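Local coordinates for protein COG0778: Nitroreductase (Streptococcus pneumoniae, PDB 2B67) that binds flavin mononucleotide and, as a member of the nitroreductase family, probably uses it to pass electrons from a reduced nicotinamide nucleotide to an acceptor, at residues L9-R13 against V143-D148; W48-R54 against P76-F82; F159-V164 against P176-I180. All coordinates share one frame; numbering follows the deposited sequence.

How the contacts relate
Contacts 2 and 3 share one antiparallel sheet: strand 77-84 of contact 2 lies beside strand 174-183 of contact 3, and their centres are 10 Å apart. Backbone bonds probably join them, Leu81 O to Glu177 N and Ile79 N to Ile180 O, both at 2.8 Å. Contact 1 packs helix 5-12 on helix 124-148 and reaches contact 3 where Val143 meets Ile180; its centre is 18 Å from that of contact 2. Each contact lies within about 8 Å of a bound FMN: Arg13 in contact 1 touches one directly, and the nearest approach of the side chain is about 4 Å for Leu178 in contact 3 and about 8 Å for Trp48 in contact 2.

Contact 1. Residues L9-R13 against V143-D148; sequences LNKKR and VLALTD
Leu9 and Thr147 make the tightest apolar meeting between helix 5-12 and helix 124-148: Leu9 CD2 comes within 3.5 Å of Thr147 CG2, closer than usual van der Waals contact. The same methyl lies near the backbone N of Asp148, while the other branch of Leu9, CD1, reaches Leu144 CD2 at 4.1 Å. Lys12 CG adds aliphatic contact to Thr147 CG2, and Arg13 CD crosses Val143 CG2 at 3.9 Å. Arg13 CG stands anti to the backbone N (chi1 -173°), which lays its methylenes past Thr147 OG1.

No direct hydrogen bond joins the segments. Thr147 turns its hydroxyl back into its own helix and donates from OG1 to Val143 O at 2.7 Å; Thr147 N reaches that carbonyl oxygen from the opposite face, giving it two donors. The Thr147 methyl, CG2, is left for Leu9 and Lys12. A water accepts from Lys12 NZ (2.7 Å) and donates weakly to Asp148 OD2, linking the two charges, which do not touch.

Phe6 of the second subunit packs on Leu9 and Leu144, and Asn141 ND2 of that subunit is hydrogen-bonded to Asn10 OD1. Arg13 NH1 forms a salt bridge with the flavin phosphate, and NH2 bonds to Leu38 O of the second subunit. The aliphatic stem of Arg13 thus rests on Thr147 and Val143, while its charged end meets the cofactor.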
loop_
_atom_site.group_PDB
_atom_site.type_symbol
_atom_site.label_atom_id
_atom_site.label_comp_id
_atom_site.label_asym_id
_atom_site.label_seq_id
_atom_site.Cartn_x
_atom_site.Cartn_y
_atom_site.Cartn_z
ATOM N N LEU A 9 -14.215 4.006 9.682
ATOM C CA LEU A 9 -13.975 4.030 8.231
ATOM C C LEU A 9 -13.630 2.636 7.714
ATOM O O LEU A 9 -14.184 2.167 6.727
ATOM C CB LEU A 9 -12.814 4.975 7.895
ATOM C CG LEU A 9 -12.932 5.975 6.739
ATOM C CD1 LEU A 9 -11.572 6.387 6.186
ATOM C CD2 LEU A 9 -13.845 5.497 5.633
ATOM N N ASN A 10 -12.693 1.984 8.387
ATOM C CA ASN A 10 -12.207 0.668 7.982
ATOM C C ASN A 10 -13.276 -0.399 8.009
ATOM O O ASN A 10 -13.327 -1.250 7.142
ATOM C CB ASN A 10 -11.021 0.244 8.842
ATOM C CG ASN A 10 -9.691 0.548 8.171
ATOM O OD1 ASN A 10 -9.170 -0.242 7.367
ATOM N ND2 ASN A 10 -9.157 1.702 8.470
ATOM N N LYS A 11 -14.154 -0.325 9.002
ATOM C CA LYS A 11 -15.220 -1.314 9.134
ATOM C C LYS A 11 -16.265 -1.153 8.036
ATOM O O LYS A 11 -16.984 -2.092 7.723
ATOM C CB LYS A 11 -15.850 -1.274 10.527
ATOM C CG LYS A 11 -15.107 -2.099 11.581
ATOM C CD LYS A 11 -16.080 -2.503 12.702
ATOM C CE LYS A 11 -15.518 -2.273 14.104
ATOM N NZ LYS A 11 -16.526 -1.537 14.936
ATOM N N LYS A 12 -16.327 0.018 7.418
ATOM C CA LYS A 12 -17.212 0.120 6.274
ATOM C C LYS A 12 -16.610 -0.066 4.884
ATOM O O LYS A 12 -17.352 -0.036 3.917
ATOM C CB LYS A 12 -18.119 1.343 6.351
ATOM C CG LYS A 12 -17.444 2.627 6.515
ATOM C CD LYS A 12 -18.405 3.549 7.298
ATOM C CE LYS A 12 -18.320 4.959 6.773
ATOM N NZ LYS A 12 -18.612 5.882 7.882
ATOM N N ARG A 13 -15.293 -0.264 4.781
ATOM C CA ARG A 13 -14.688 -0.618 3.500
ATOM C C ARG A 13 -14.911 -2.119 3.274
ATOM O O ARG A 13 -14.573 -2.927 4.118
ATOM C CB ARG A 13 -13.194 -0.274 3.457
ATOM C CG ARG A 13 -12.567 -0.469 2.071
ATOM C CD ARG A 13 -11.204 -1.126 2.091
ATOM N NE ARG A 13 -11.055 -2.208 3.073
ATOM C CZ ARG A 13 -11.279 -3.499 2.851
ATOM N NH1 ARG A 13 -11.700 -3.934 1.674
ATOM N NH2 ARG A 13 -11.068 -4.377 3.826
ATOM N N VAL A 143 -8.953 3.739 -1.793
ATOM C CA VAL A 143 -10.182 3.035 -1.435
ATOM C C VAL A 143 -10.822 3.588 -0.152
ATOM O O VAL A 143 -12.076 3.619 -0.015
ATOM C CB VAL A 143 -10.050 1.486 -1.425
ATOM C CG1 VAL A 143 -9.656 0.958 -2.805
ATOM C CG2 VAL A 143 -9.121 1.005 -0.366
ATOM N N LEU A 144 -9.969 4.023 0.783
ATOM C CA LEU A 144 -10.450 4.661 2.013
ATOM C C LEU A 144 -11.096 6.000 1.728
ATOM O O LEU A 144 -12.175 6.304 2.277
ATOM C CB LEU A 144 -9.327 4.822 3.055
ATOM C CG LEU A 144 -8.858 3.501 3.671
ATOM C CD1 LEU A 144 -7.511 3.749 4.404
ATOM C CD2 LEU A 144 -9.919 2.959 4.600
ATOM N N ALA A 145 -10.464 6.783 0.849
ATOM C CA ALA A 145 -11.043 8.060 0.448
ATOM C C ALA A 145 -12.418 7.880 -0.232
ATOM O O ALA A 145 -13.338 8.639 0.025
ATOM C CB ALA A 145 -10.054 8.896 -0.429
ATOM N N LEU A 146 -12.554 6.869 -1.082
ATOM C CA LEU A 146 -13.836 6.530 -1.729
ATOM C C LEU A 146 -14.887 6.140 -0.695
ATOM O O LEU A 146 -16.056 6.627 -0.726
ATOM C CB LEU A 146 -13.632 5.374 -2.729
ATOM C CG LEU A 146 -12.893 5.780 -4.027
ATOM C CD1 LEU A 146 -12.499 4.580 -4.915
ATOM C CD2 LEU A 146 -13.685 6.820 -4.826
ATOM N N THR A 147 -14.460 5.265 0.221
ATOM C CA THR A 147 -15.284 4.779 1.316
ATOM C C THR A 147 -15.781 5.949 2.136
ATOM O O THR A 147 -16.964 6.017 2.442
ATOM C CB THR A 147 -14.516 3.806 2.239
ATOM O OG1 THR A 147 -14.082 2.660 1.488
ATOM C CG2 THR A 147 -15.407 3.348 3.418
ATOM N N ASP A 148 -14.873 6.850 2.510
ATOM C CA ASP A 148 -15.262 8.077 3.213
ATOM C C ASP A 148 -16.349 8.915 2.523
ATOM O O ASP A 148 -17.070 9.650 3.176
ATOM C CB ASP A 148 -14.051 8.983 3.449
ATOM C CG ASP A 148 -14.327 10.048 4.508
ATOM O OD1 ASP A 148 -14.227 11.252 4.186
ATOM O OD2 ASP A 148 -14.670 9.662 5.648
HETATM O O HOH W 1 -17.318 7.949 6.768
#

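Contact 2. Residues W48-R54 against P76-F82. With ACY (acetic acid), chain F.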
loop_
_atom_site.group_PDB
_atom_site.type_symbol
_atom_site.label_atom_id
_atom_site.label_comp_id
_atom_site.label_asym_id
_atom_site.label_seq_id
_atom_site.Cartn_x
_atom_site.Cartn_y
_atom_site.Cartn_z
ATOM N N TRP A 48 3.087 7.410 -9.646
ATOM C CA TRP A 48 1.759 6.850 -9.928
ATOM C C TRP A 48 0.986 7.650 -10.948
ATOM O O TRP A 48 1.188 8.875 -11.116
ATOM C CB TRP A 48 0.908 6.720 -8.640
ATOM C CG TRP A 48 0.971 7.855 -7.651
ATOM C CD1 TRP A 48 0.542 9.162 -7.837
ATOM C CD2 TRP A 48 1.424 7.776 -6.295
ATOM N NE1 TRP A 48 0.740 9.896 -6.680
ATOM C CE2 TRP A 48 1.284 9.072 -5.723
ATOM C CE3 TRP A 48 1.950 6.744 -5.511
ATOM C CZ2 TRP A 48 1.618 9.340 -4.397
ATOM C CZ3 TRP A 48 2.298 7.019 -4.201
ATOM C CH2 TRP A 48 2.138 8.301 -3.656
ATOM N N LYS A 49 0.099 6.945 -11.631
ATOM C CA LYS A 49 -0.756 7.552 -12.659
ATOM C C LYS A 49 -2.114 6.873 -12.588
ATOM O O LYS A 49 -2.196 5.640 -12.607
ATOM C CB LYS A 49 -0.167 7.402 -14.072
ATOM C CG LYS A 49 -1.091 8.049 -15.134
ATOM C CD LYS A 49 -0.850 7.566 -16.579
ATOM C CE LYS A 49 0.394 8.241 -17.150
ATOM N NZ LYS A 49 0.208 9.710 -17.345
ATOM N N PHE A 50 -3.153 7.680 -12.434
ATOM C CA PHE A 50 -4.538 7.198 -12.282
ATOM C C PHE A 50 -5.305 7.361 -13.592
ATOM O O PHE A 50 -5.521 8.491 -14.099
ATOM C CB PHE A 50 -5.241 7.952 -11.145
ATOM C CG PHE A 50 -4.616 7.729 -9.796
ATOM C CD1 PHE A 50 -3.441 8.406 -9.431
ATOM C CD2 PHE A 50 -5.189 6.814 -8.898
ATOM C CE1 PHE A 50 -2.841 8.169 -8.180
ATOM C CE2 PHE A 50 -4.636 6.598 -7.650
ATOM C CZ PHE A 50 -3.460 7.260 -7.283
ATOM N N VAL A 51 -5.702 6.240 -14.168
ATOM C CA VAL A 51 -6.460 6.295 -15.403
ATOM C C VAL A 51 -7.936 6.026 -15.081
ATOM O O VAL A 51 -8.311 4.890 -14.776
ATOM C CB VAL A 51 -5.884 5.333 -16.481
ATOM C CG1 VAL A 51 -6.689 5.465 -17.758
ATOM C CG2 VAL A 51 -4.394 5.671 -16.770
ATOM N N VAL A 52 -8.748 7.091 -15.107
ATOM C CA VAL A 52 -10.169 6.990 -14.808
ATOM C C VAL A 52 -10.969 6.551 -16.044
ATOM O O VAL A 52 -11.137 7.308 -17.013
ATOM C CB VAL A 52 -10.704 8.308 -14.208
ATOM C CG1 VAL A 52 -12.166 8.218 -13.918
ATOM C CG2 VAL A 52 -9.917 8.656 -12.937
ATOM N N VAL A 53 -11.461 5.330 -16.004
ATOM C CA VAL A 53 -12.098 4.751 -17.179
ATOM C C VAL A 53 -13.609 4.868 -17.072
ATOM O O VAL A 53 -14.230 4.262 -16.181
ATOM C CB VAL A 53 -11.658 3.297 -17.393
ATOM C CG1 VAL A 53 -12.291 2.700 -18.662
ATOM C CG2 VAL A 53 -10.098 3.248 -17.462
ATOM N N ARG A 54 -14.174 5.652 -17.994
ATOM C CA ARG A 54 -15.613 5.875 -18.090
ATOM C C ARG A 54 -16.108 5.522 -19.489
ATOM O O ARG A 54 -17.284 5.262 -19.675
ATOM C CB ARG A 54 -15.983 7.345 -17.791
ATOM C CG ARG A 54 -15.998 7.670 -16.331
ATOM C CD ARG A 54 -16.423 9.150 -16.056
ATOM N NE ARG A 54 -16.247 9.469 -14.630
ATOM C CZ ARG A 54 -17.145 9.227 -13.659
ATOM N NH1 ARG A 54 -16.831 9.557 -12.419
ATOM N NH2 ARG A 54 -18.337 8.663 -13.907
ATOM N N PRO A 76 -19.578 1.455 -12.702
ATOM C CA PRO A 76 -19.717 2.692 -13.492
ATOM C C PRO A 76 -18.327 3.255 -13.850
ATOM O O PRO A 76 -18.150 3.892 -14.893
ATOM C CB PRO A 76 -20.453 3.636 -12.534
ATOM C CG PRO A 76 -21.054 2.797 -11.507
ATOM C CD PRO A 76 -20.228 1.564 -11.371
ATOM N N VAL A 77 -17.352 3.005 -12.974
ATOM C CA VAL A 77 -16.005 3.532 -13.141
ATOM C C VAL A 77 -15.017 2.448 -12.757
ATOM O O VAL A 77 -15.258 1.712 -11.807
ATOM C CB VAL A 77 -15.756 4.784 -12.231
ATOM C CG1 VAL A 77 -14.290 5.273 -12.323
ATOM C CG2 VAL A 77 -16.703 5.883 -12.576
ATOM N N THR A 78 -13.905 2.387 -13.488
ATOM C CA THR A 78 -12.736 1.605 -13.104
ATOM C C THR A 78 -11.515 2.511 -13.216
ATOM O O THR A 78 -11.349 3.245 -14.181
ATOM C CB THR A 78 -12.517 0.348 -13.968
ATOM O OG1 THR A 78 -13.617 -0.547 -13.791
ATOM C CG2 THR A 78 -11.177 -0.390 -13.564
ATOM N N ILE A 79 -10.685 2.469 -12.188
ATOM C CA ILE A 79 -9.499 3.296 -12.140
ATOM C C ILE A 79 -8.394 2.320 -12.339
ATOM O O ILE A 79 -8.224 1.416 -11.512
ATOM C CB ILE A 79 -9.343 4.013 -10.773
ATOM C CG1 ILE A 79 -10.461 5.036 -10.584
ATOM C CG2 ILE A 79 -7.994 4.711 -10.713
ATOM C CD1 ILE A 79 -10.702 5.475 -9.141
ATOM N N ALA A 80 -7.685 2.446 -13.457
ATOM C CA ALA A 80 -6.471 1.684 -13.655
ATOM C C ALA A 80 -5.298 2.421 -13.024
ATOM O O ALA A 80 -4.967 3.515 -13.449
ATOM C CB ALA A 80 -6.225 1.446 -15.154
ATOM N N LEU A 81 -4.678 1.826 -12.004
ATOM C CA LEU A 81 -3.530 2.432 -11.330
ATOM C C LEU A 81 -2.268 1.946 -12.018
ATOM O O LEU A 81 -2.000 0.735 -12.053
ATOM C CB LEU A 81 -3.483 2.055 -9.838
ATOM C CG LEU A 81 -2.259 2.462 -9.007
ATOM C CD1 LEU A 81 -2.053 3.993 -9.021
ATOM C CD2 LEU A 81 -2.455 2.018 -7.572
ATOM N N PHE A 82 -1.504 2.894 -12.563
ATOM C CA PHE A 82 -0.211 2.607 -13.230
ATOM C C PHE A 82 0.929 3.161 -12.363
ATOM O O PHE A 82 0.741 4.109 -11.576
ATOM C CB PHE A 82 -0.114 3.309 -14.610
ATOM C CG PHE A 82 -0.984 2.694 -15.690
ATOM C CD1 PHE A 82 -2.363 2.892 -15.686
ATOM C CD2 PHE A 82 -0.420 1.902 -16.689
ATOM C CE1 PHE A 82 -3.152 2.327 -16.668
ATOM C CE2 PHE A 82 -1.201 1.346 -17.683
ATOM C CZ PHE A 82 -2.579 1.557 -17.672
HETATM C C ACY F . 3.346 11.641 -17.803
HETATM O O ACY F . 2.482 11.037 -18.471
HETATM O OXT ACY F . 3.257 11.834 -16.571
HETATM C CH3 ACY F . 4.556 12.153 -18.530
HETATM O O HOH W 2 -18.646 3.801 -17.578
HETATM O O HOH W 3 -19.324 6.328 -15.449
#
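Phe50 and Leu81 lie side by side on one face of an antiparallel beta ladder, part of the central sheet of the nitroreductase alpha-beta fold. Leu81 CD1 sits over the Phe50 ring as a CH-pi contact, 4.0 Å from its centroid and 17° off the normal, while Ile79 CG2 meets the ring at its edge. Trp48 CB touches the same Leu81 methyl. Val138 and Leu142 of helix 124-148 and Ile33 of helix 26-36 pack against Phe50.

The other face carries Val51, Ala80 and Phe82. Val51 CG2, anti to its carbonyl carbon, approaches the Phe82 ring obliquely, 3.6 Å from CE1. Across the strands Val51 CB lies 4.1 Å from Ala80 CB.

Six backbone hydrogen bonds hold the register through the hydrogen-bonded pairs Lys49-Phe82, Val51-Ala80 and Val53-Thr78. The bond from Phe82 N to Lys49 O is short and nearly straight (2.8 Å, 172°), whereas that from Thr78 N to Val53 O stretches to 3.3 Å. On its outer side strand 48-53 pairs in parallel with a strand of the second subunit, so the sheet continues across the interface.

Beyond the end of strand 48-53, beside the start of the other strand, one water donates to both Arg54 O and Pro76 O. Arg54, extended from CG to NE, gives NH2 to Val24 O, and Val77 CG2 rests over one face of its guanidinium, 3.5 Å from CZ.

Contact 3. Residues F159-V164 against P176-I180; sequences FDKSKV and PELLI
Segment 159-164 leads from a loop into helix 161-168, and its CA atoms stay well apart from those of strand 176-180, 6.0 Å between Lys161 and Pro176 and 8.1 Å between Phe159 and Leu179. No hydrogen bond links the two directly. Asp160 is the N-cap: its OD1 accepts from both Ser162 OG (2.8 Å) and Ser162 N, from the same face of the carboxylate. Glu177 and Leu178 together face Leu81, a classic beta bulge in the strand.

Phe159 spans the gap. With CG placed between the backbone N and the carbonyl carbon (chi1 64°), its ring receives Leu179 CG over its centre, a CH-pi contact 3.7 Å from the centroid and 9° off the normal. Backbone of the bulge and Pro176 CB meet the ring edge. The proline ring also packs against the first helical turn, where CG lies 3.3 Å from Lys161 O and 3.7 Å from Val164 CB; the Val164 side chain and the proline ring run antiparallel past one another.

The extended Lys161 chain passes Pro176 O and brings CE to Glu177 O; its NZ gives a proton to a water at 2.8 Å that lies within hydrogen-bonding distance of Glu177 O and OE1. Direct pairing is lacking, NZ and OE1 being 4.4 Å apart; Glu177 instead makes its salt bridge with Arg175.

Phe82 of strand 77-84 packs on both Val164 and Pro176, while on the strand's other face Glu177 and Leu178 meet helix 124-148.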
loop_
_atom_site.group_PDB
_atom_site.type_symbol
_atom_site.label_atom_id
_atom_site.label_comp_id
_atom_site.label_asym_id
_atom_site.label_seq_id
_atom_site.Cartn_x
_atom_site.Cartn_y
_atom_site.Cartn_z
ATOM N N PHE A 159 -6.108 -9.695 -13.921
ATOM C CA PHE A 159 -6.330 -9.154 -15.243
ATOM C C PHE A 159 -5.031 -9.276 -16.020
ATOM O O PHE A 159 -3.956 -9.506 -15.432
ATOM C CB PHE A 159 -6.827 -7.682 -15.215
ATOM C CG PHE A 159 -5.836 -6.716 -14.639
ATOM C CD1 PHE A 159 -5.715 -6.551 -13.260
ATOM C CD2 PHE A 159 -5.021 -5.956 -15.470
ATOM C CE1 PHE A 159 -4.779 -5.615 -12.720
ATOM C CE2 PHE A 159 -4.111 -5.037 -14.939
ATOM C CZ PHE A 159 -3.992 -4.873 -13.568
ATOM N N ASP A 160 -5.151 -9.145 -17.341
ATOM C CA ASP A 160 -4.069 -9.361 -18.284
ATOM C C ASP A 160 -3.266 -8.069 -18.465
ATOM O O ASP A 160 -3.595 -7.253 -19.314
ATOM C CB ASP A 160 -4.659 -9.780 -19.645
ATOM C CG ASP A 160 -3.586 -10.085 -20.670
ATOM O OD1 ASP A 160 -2.393 -9.976 -20.296
ATOM O OD2 ASP A 160 -3.925 -10.481 -21.819
ATOM N N LYS A 161 -2.230 -7.896 -17.663
ATOM C CA LYS A 161 -1.466 -6.661 -17.634
ATOM C C LYS A 161 -0.843 -6.289 -18.971
ATOM O O LYS A 161 -0.670 -5.102 -19.258
ATOM C CB LYS A 161 -0.386 -6.700 -16.547
ATOM C CG LYS A 161 -0.944 -6.529 -15.140
ATOM C CD LYS A 161 0.062 -6.971 -14.098
ATOM C CE LYS A 161 -0.410 -6.712 -12.656
ATOM N NZ LYS A 161 0.787 -6.692 -11.764
ATOM N N SER A 162 -0.541 -7.300 -19.796
ATOM C CA SER A 162 0.172 -7.092 -21.065
ATOM C C SER A 162 -0.661 -6.355 -22.122
ATOM O O SER A 162 -0.126 -5.844 -23.120
ATOM C CB SER A 162 0.636 -8.445 -21.632
ATOM O OG SER A 162 -0.448 -9.214 -22.155
ATOM N N LYS A 163 -1.971 -6.270 -21.937
ATOM C CA LYS A 163 -2.763 -5.576 -22.979
ATOM C C LYS A 163 -3.323 -4.237 -22.527
ATOM O O LYS A 163 -3.953 -3.516 -23.329
ATOM C CB LYS A 163 -3.913 -6.471 -23.504
ATOM C CG LYS A 163 -3.444 -7.710 -24.274
ATOM C CD LYS A 163 -4.631 -8.579 -24.722
ATOM C CE LYS A 163 -4.146 -9.763 -25.591
ATOM N NZ LYS A 163 -5.269 -10.751 -25.814
ATOM N N VAL A 164 -3.126 -3.920 -21.249
ATOM C CA VAL A 164 -3.808 -2.771 -20.651
ATOM C C VAL A 164 -3.356 -1.449 -21.272
ATOM O O VAL A 164 -4.198 -0.570 -21.524
ATOM C CB VAL A 164 -3.685 -2.684 -19.078
ATOM C CG1 VAL A 164 -4.380 -1.421 -18.590
ATOM C CG2 VAL A 164 -4.366 -3.873 -18.386
ATOM N N PRO A 176 0.693 -1.262 -15.685
ATOM C CA PRO A 176 -0.511 -1.372 -14.883
ATOM C C PRO A 176 -0.225 -2.177 -13.619
ATOM O O PRO A 176 0.460 -3.207 -13.664
ATOM C CB PRO A 176 -1.516 -2.071 -15.821
ATOM C CG PRO A 176 -0.676 -2.771 -16.856
ATOM C CD PRO A 176 0.621 -2.020 -16.955
ATOM N N GLU A 177 -0.686 -1.678 -12.487
ATOM C CA GLU A 177 -0.519 -2.434 -11.237
ATOM C C GLU A 177 -1.795 -3.136 -10.772
ATOM O O GLU A 177 -1.749 -4.287 -10.313
ATOM C CB GLU A 177 -0.008 -1.507 -10.122
ATOM C CG GLU A 177 1.392 -0.907 -10.418
ATOM C CD GLU A 177 2.548 -1.873 -10.176
ATOM O OE1 GLU A 177 2.336 -3.041 -9.782
ATOM O OE2 GLU A 177 3.690 -1.461 -10.400
ATOM N N LEU A 178 -2.921 -2.429 -10.889
ATOM C CA LEU A 178 -4.213 -2.802 -10.253
ATOM C C LEU A 178 -5.344 -2.145 -11.022
ATOM O O LEU A 178 -5.181 -1.028 -11.542
ATOM C CB LEU A 178 -4.296 -2.196 -8.819
ATOM C CG LEU A 178 -3.473 -2.724 -7.646
ATOM C CD1 LEU A 178 -3.717 -1.891 -6.372
ATOM C CD2 LEU A 178 -3.751 -4.228 -7.383
ATOM N N LEU A 179 -6.504 -2.799 -11.026
ATOM C CA LEU A 179 -7.749 -2.166 -11.450
ATOM C C LEU A 179 -8.590 -1.991 -10.191
ATOM O O LEU A 179 -8.748 -2.928 -9.418
ATOM C CB LEU A 179 -8.525 -3.023 -12.488
ATOM C CG LEU A 179 -7.786 -3.456 -13.766
ATOM C CD1 LEU A 179 -8.752 -4.194 -14.724
ATOM C CD2 LEU A 179 -7.102 -2.251 -14.493
ATOM N N ILE A 180 -9.122 -0.799 -9.994
ATOM C CA ILE A 180 -9.973 -0.498 -8.852
ATOM C C ILE A 180 -11.327 -0.176 -9.420
ATOM O O ILE A 180 -11.491 0.900 -10.025
ATOM C CB ILE A 180 -9.550 0.799 -8.095
ATOM C CG1 ILE A 180 -8.026 0.972 -8.018
ATOM C CG2 ILE A 180 -10.278 0.881 -6.752
ATOM C CD1 ILE A 180 -7.397 0.389 -6.897
HETATM O O HOH W 4 0.551 -5.331 -9.319
HETATM O O HOH W 5 3.394 -5.377 -11.088
#